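Local atomic coordinates of uncharacterized protein (Methanothermobacter thermautotrophicus, PDB entry 1IHN), a protein that is of unknown function, belongs to the DUF498/DUF598 family and has a mixed alpha/beta fold. Residues R20-V25 with R34-S39; T45-A50 with I108-C113. All coordinates share one frame; numbering follows the deposited sequence.

Overall arrangement
Both contacts link the region around helix 36-43 to neighbouring strands of the mixed five-stranded sheet, and illustrate how chemistry changes with place in a fold. Contact 1 is mostly buried, yet it is built on charge: Asp22, just before strand 23-25, meets Arg34 and Lys36. Contact 2 brings segment 45-50 against the end of strand 105-109. It is apolar in the interior, at Met49 and Ile108, and aromatic farther out, where His47 is partly exposed and the chain ends at exposed Cys113. The centres of contacts 1 and 2 lie about 7 Å apart. Asp22 is hydrogen-bonded to His110, and Ser39 OG to the backbone N of Ala50, so the polar network runs through both.

Contact 1. Residues R20-V25 with R34-S39; sequences RSDIVV and RRKEIS
Asp22 and Arg34 carry this contact, their carboxylate and guanidinium planes only 19° apart. Arg34 NH1 donates to Asp22 OD2 over 2.8 Å, approaching nearly along the C-O bond. With CG anti to the backbone N (chi1 176°) and the chain extended to NE, Arg34 runs alongside the aspartate, so that Asp22 OD2 lies at the edge of its guanidinium, in the plane. Lys36 crosses Asp22 at about a right angle: the bend at its last torsion brings NZ to 3.4 Å from Asp22 OD2, a second, longer salt bridge, while its CG lies 3.7 Å above one face of the guanidinium, near the rim. Asp22 OD2 also takes a hydrogen bond from His110 ND1, and OD1 one from Val111 N; Arg34 binds Glu53 and the carbonyl of Ser46. Were Arg34 replaced by an alanine, Glu53 would probably lose a buried countercharge and Asp22 would be left with Lys36 as its salt-bridge partner across this contact. The backbone adds a bond from Arg34 N to Asp22 O (3.1 Å), and Val24 CG2 packs 3.8 Å from Arg34 CA. Strands 23-25 and 31-33 pair beside the contact, helix 36-43 follows, and helix 52-58 packs against Val24.

Contact 2. Residues T45-A50 with I108-C113; sequences TSHVMA and IIHVTC
His47 and His110, from distant parts of the chain, form an offset edge-to-face pair, the least usual feature of this contact. His110 turns its edge toward the face of His47, with the planes at 87° and the ring centroids 5.8 Å apart. Just past the end of strand 105-109, His110 points its CB toward segment 45-50, and with CG opposite the backbone N (chi1 -179°) the imidazole continues outward. Its ND1 is hydrogen-bonded to Asp22 OD2, which probably fixes the ring's rotation, and the backbone N of Thr112 sits 4.0 Å above the centre of one face. The C-terminal carboxylate of Cys113 also comes close to His47, but this end is poorly ordered and the approach is doubtful. An ST turn, in which His47 N donates to Thr45 OG1 (3.1 Å), shapes the backbone leading into His47. Deeper in, the contact becomes apolar: selenomethionine Met49 bends at its last torsion so that its CE meets Ile108 CG2 at 3.8 Å. Strand 48-49 pairs in parallel with strand 76-77, Ile108 bonds through its backbone to Ile66 and Gly68 beside it in the mixed sheet, and helix 52-58 packs on Ile108 through Leu54 and Leu57.

Contact 1. Residues R20-V25 with R34-S39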
loop_
_atom_site.group_PDB
_atom_site.type_symbol
_atom_site.label_atom_id
_atom_site.label_comp_id
_atom_site.label_asym_id
_atom_site.label_seq_id
_atom_site.Cartn_x
_atom_site.Cartn_y
_atom_site.Cartn_z
ATOM N N ARG A 20 8.670 -8.410 4.399
ATOM C CA ARG A 20 8.090 -8.664 5.710
ATOM C C ARG A 20 7.913 -7.378 6.506
ATOM O O ARG A 20 7.787 -7.398 7.727
ATOM C CB ARG A 20 8.962 -9.654 6.483
ATOM C CG ARG A 20 9.068 -11.024 5.821
ATOM C CD ARG A 20 9.932 -11.964 6.644
ATOM N NE ARG A 20 10.024 -13.295 6.051
ATOM C CZ ARG A 20 10.779 -14.278 6.535
ATOM N NH1 ARG A 20 11.513 -14.084 7.623
ATOM N NH2 ARG A 20 10.801 -15.457 5.930
ATOM N N SER A 21 7.911 -6.259 5.794
ATOM C CA SER A 21 7.724 -4.953 6.402
ATOM C C SER A 21 6.785 -4.184 5.481
ATOM O O SER A 21 6.558 -4.604 4.349
ATOM C CB SER A 21 9.069 -4.235 6.525
ATOM O OG SER A 21 9.734 -4.195 5.273
ATOM N N ASP A 22 6.229 -3.073 5.957
ATOM C CA ASP A 22 5.317 -2.283 5.133
ATOM C C ASP A 22 6.033 -1.698 3.921
ATOM O O ASP A 22 7.167 -1.240 4.023
ATOM C CB ASP A 22 4.698 -1.157 5.958
ATOM C CG ASP A 22 3.663 -1.661 6.944
ATOM O OD1 ASP A 22 3.610 -2.886 7.182
ATOM O OD2 ASP A 22 2.910 -0.827 7.490
ATOM N N ILE A 23 5.365 -1.704 2.772
ATOM C CA ILE A 23 5.978 -1.185 1.561
ATOM C C ILE A 23 5.080 -0.292 0.731
ATOM O O ILE A 23 3.854 -0.280 0.881
ATOM C CB ILE A 23 6.458 -2.329 0.626
ATOM C CG1 ILE A 23 5.265 -3.192 0.206
ATOM C CG2 ILE A 23 7.514 -3.184 1.334
ATOM C CD1 ILE A 23 5.583 -4.230 -0.872
ATOM N N VAL A 24 5.729 0.449 -0.154
ATOM C CA VAL A 24 5.066 1.340 -1.087
ATOM C C VAL A 24 5.392 0.797 -2.482
ATOM O O VAL A 24 6.565 0.631 -2.831
ATOM C CB VAL A 24 5.623 2.778 -0.995
ATOM C CG1 VAL A 24 5.004 3.649 -2.088
ATOM C CG2 VAL A 24 5.345 3.363 0.386
ATOM N N VAL A 25 4.359 0.496 -3.262
ATOM C CA VAL A 25 4.561 0.018 -4.622
ATOM C C VAL A 25 4.289 1.202 -5.558
ATOM O O VAL A 25 3.179 1.736 -5.610
ATOM C CB VAL A 25 3.620 -1.165 -4.954
ATOM C CG1 VAL A 25 3.840 -1.623 -6.386
ATOM C CG2 VAL A 25 3.896 -2.322 -4.005
ATOM N N ARG A 34 7.802 1.798 3.528
ATOM C CA ARG A 34 6.758 2.736 3.902
ATOM C C ARG A 34 7.377 3.738 4.879
ATOM O O ARG A 34 8.156 3.363 5.749
ATOM C CB ARG A 34 5.597 2.003 4.574
ATOM C CG ARG A 34 4.513 2.934 5.063
ATOM C CD ARG A 34 3.459 2.222 5.891
ATOM N NE ARG A 34 2.697 3.206 6.644
ATOM C CZ ARG A 34 2.061 2.969 7.783
ATOM N NH1 ARG A 34 2.070 1.756 8.324
ATOM N NH2 ARG A 34 1.467 3.972 8.414
ATOM N N ARG A 35 7.036 5.012 4.731
ATOM C CA ARG A 35 7.579 6.044 5.614
ATOM C C ARG A 35 6.711 6.229 6.856
ATOM O O ARG A 35 6.014 7.235 6.998
ATOM C CB ARG A 35 7.687 7.370 4.863
ATOM C CG ARG A 35 8.529 7.289 3.614
ATOM C CD ARG A 35 8.660 8.653 2.979
ATOM N NE ARG A 35 9.421 8.610 1.738
ATOM C CZ ARG A 35 9.788 9.690 1.056
ATOM N NH1 ARG A 35 9.463 10.898 1.502
ATOM N NH2 ARG A 35 10.472 9.563 -0.074
ATOM N N LYS A 36 6.766 5.256 7.758
ATOM C CA LYS A 36 5.975 5.301 8.983
ATOM C C LYS A 36 6.225 6.529 9.856
ATOM O O LYS A 36 5.340 6.941 10.602
ATOM C CB LYS A 36 6.223 4.041 9.815
ATOM C CG LYS A 36 5.741 2.757 9.174
ATOM C CD LYS A 36 5.842 1.600 10.158
ATOM C CE LYS A 36 5.328 0.316 9.544
ATOM N NZ LYS A 36 6.081 0.001 8.301
ATOM N N GLU A 37 7.421 7.110 9.763
ATOM C CA GLU A 37 7.772 8.283 10.571
ATOM C C GLU A 37 6.848 9.463 10.304
ATOM O O GLU A 37 6.546 10.242 11.208
ATOM C CB GLU A 37 9.217 8.730 10.300
ATOM C CG GLU A 37 10.166 7.627 9.868
ATOM C CD GLU A 37 9.949 7.207 8.422
ATOM O OE1 GLU A 37 10.032 8.078 7.530
ATOM O OE2 GLU A 37 9.696 6.007 8.180
ATOM N N ILE A 38 6.412 9.605 9.058
ATOM C CA ILE A 38 5.524 10.700 8.704
ATOM C C ILE A 38 4.298 10.694 9.613
ATOM O O ILE A 38 3.949 11.709 10.209
ATOM C CB ILE A 38 5.075 10.590 7.234
ATOM C CG1 ILE A 38 6.288 10.764 6.318
ATOM C CG2 ILE A 38 4.014 11.635 6.924
ATOM C CD1 ILE A 38 5.969 10.686 4.829
ATOM N N SER A 39 3.666 9.536 9.730
ATOM C CA SER A 39 2.482 9.399 10.557
ATOM C C SER A 39 2.789 9.381 12.050
ATOM O O SER A 39 2.007 9.883 12.853
ATOM C CB SER A 39 1.725 8.133 10.157
ATOM O OG SER A 39 1.276 8.250 8.819
HETATM O O HOH W 1 7.292 -2.066 8.648
#

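Contact 2. Residues T45-A50 with I108-C113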
loop_
_atom_site.group_PDB
_atom_site.type_symbol
_atom_site.label_atom_id
_atom_site.label_comp_id
_atom_site.label_asym_id
_atom_site.label_seq_id
_atom_site.Cartn_x
_atom_site.Cartn_y
_atom_site.Cartn_z
ATOM N N THR A 45 1.639 7.780 16.394
ATOM C CA THR A 45 1.516 6.368 16.053
ATOM C C THR A 45 1.410 6.244 14.538
ATOM O O THR A 45 0.875 7.131 13.877
ATOM C CB THR A 45 0.253 5.712 16.697
ATOM O OG1 THR A 45 0.115 4.374 16.207
ATOM C CG2 THR A 45 -1.018 6.496 16.360
ATOM N N SER A 46 1.927 5.155 13.984
ATOM C CA SER A 46 1.846 4.959 12.544
ATOM C C SER A 46 0.615 4.133 12.173
ATOM O O SER A 46 0.427 3.780 11.009
ATOM C CB SER A 46 3.119 4.290 12.019
ATOM O OG SER A 46 3.457 3.154 12.789
ATOM N N HIS A 47 -0.222 3.837 13.169
ATOM C CA HIS A 47 -1.445 3.064 12.952
ATOM C C HIS A 47 -2.522 3.928 12.319
ATOM O O HIS A 47 -3.562 3.435 11.874
ATOM C CB HIS A 47 -1.959 2.487 14.266
ATOM C CG HIS A 47 -2.061 0.998 14.259
ATOM N ND1 HIS A 47 -0.954 0.179 14.204
ATOM C CD2 HIS A 47 -3.139 0.177 14.255
ATOM C CE1 HIS A 47 -1.345 -1.083 14.167
ATOM N NE2 HIS A 47 -2.665 -1.111 14.195
ATOM N N VAL A 48 -2.270 5.231 12.311
ATOM C CA VAL A 48 -3.164 6.195 11.692
ATOM C C VAL A 48 -2.285 6.731 10.577
ATOM O O VAL A 48 -1.222 7.293 10.842
ATOM C CB VAL A 48 -3.529 7.361 12.650
ATOM C CG1 VAL A 48 -4.319 8.430 11.902
ATOM C CG2 VAL A 48 -4.341 6.840 13.822
HETATM N N MSE A 49 -2.708 6.542 9.335
HETATM C CA MSE A 49 -1.916 7.001 8.207
HETATM C C MSE A 49 -2.162 8.458 7.884
HETATM O O MSE A 49 -3.306 8.891 7.746
HETATM C CB MSE A 49 -2.216 6.156 6.969
HETATM C CG MSE A 49 -1.282 6.432 5.804
HETATM SE SE MSE A 49 -1.703 5.366 4.244
HETATM C CE MSE A 49 -1.198 3.642 4.925
ATOM N N ALA A 50 -1.079 9.218 7.769
ATOM C CA ALA A 50 -1.183 10.628 7.434
ATOM C C ALA A 50 -1.343 10.700 5.919
ATOM O O ALA A 50 -0.850 9.822 5.199
ATOM C CB ALA A 50 0.077 11.360 7.866
ATOM N N ILE A 108 0.190 1.191 -1.054
ATOM C CA ILE A 108 0.892 1.268 0.214
ATOM C C ILE A 108 0.278 0.093 0.956
ATOM O O ILE A 108 -0.930 0.058 1.191
ATOM C CB ILE A 108 0.604 2.579 0.980
ATOM C CG1 ILE A 108 1.088 3.782 0.164
ATOM C CG2 ILE A 108 1.291 2.533 2.337
ATOM C CD1 ILE A 108 0.966 5.121 0.875
ATOM N N ILE A 109 1.116 -0.877 1.297
ATOM C CA ILE A 109 0.673 -2.084 1.968
ATOM C C ILE A 109 1.157 -2.208 3.403
ATOM O O ILE A 109 2.339 -2.020 3.691
ATOM C CB ILE A 109 1.163 -3.335 1.205
ATOM C CG1 ILE A 109 0.696 -3.280 -0.256
ATOM C CG2 ILE A 109 0.694 -4.597 1.921
ATOM C CD1 ILE A 109 -0.801 -3.420 -0.451
ATOM N N HIS A 110 0.228 -2.539 4.294
ATOM C CA HIS A 110 0.530 -2.748 5.708
ATOM C C HIS A 110 0.463 -4.267 5.879
ATOM O O HIS A 110 -0.584 -4.875 5.639
ATOM C CB HIS A 110 -0.525 -2.052 6.574
ATOM C CG HIS A 110 -0.296 -2.189 8.048
ATOM N ND1 HIS A 110 0.906 -1.888 8.648
ATOM C CD2 HIS A 110 -1.139 -2.547 9.047
ATOM C CE1 HIS A 110 0.795 -2.051 9.956
ATOM N NE2 HIS A 110 -0.434 -2.450 10.224
ATOM N N VAL A 111 1.573 -4.880 6.280
ATOM C CA VAL A 111 1.615 -6.336 6.429
ATOM C C VAL A 111 1.106 -6.945 7.735
ATOM O O VAL A 111 0.926 -8.158 7.814
ATOM C CB VAL A 111 3.041 -6.877 6.177
ATOM C CG1 VAL A 111 3.402 -6.697 4.713
ATOM C CG2 VAL A 111 4.045 -6.156 7.074
ATOM N N THR A 112 0.879 -6.123 8.755
ATOM C CA THR A 112 0.385 -6.628 10.034
ATOM C C THR A 112 -0.981 -6.025 10.344
ATOM O O THR A 112 -1.624 -5.449 9.468
ATOM C CB THR A 112 1.349 -6.281 11.192
ATOM O OG1 THR A 112 1.511 -4.860 11.274
ATOM C CG2 THR A 112 2.706 -6.928 10.974
ATOM N N CYS A 113 -1.422 -6.158 11.591
ATOM C CA CYS A 113 -2.712 -5.616 12.000
ATOM C C CYS A 113 -2.607 -4.125 12.329
ATOM O O CYS A 113 -3.274 -3.330 11.634
ATOM C CB CYS A 113 -3.256 -6.386 13.212
ATOM S SG CYS A 113 -2.148 -6.473 14.650
ATOM O OXT CYS A 113 -1.858 -3.765 13.261
#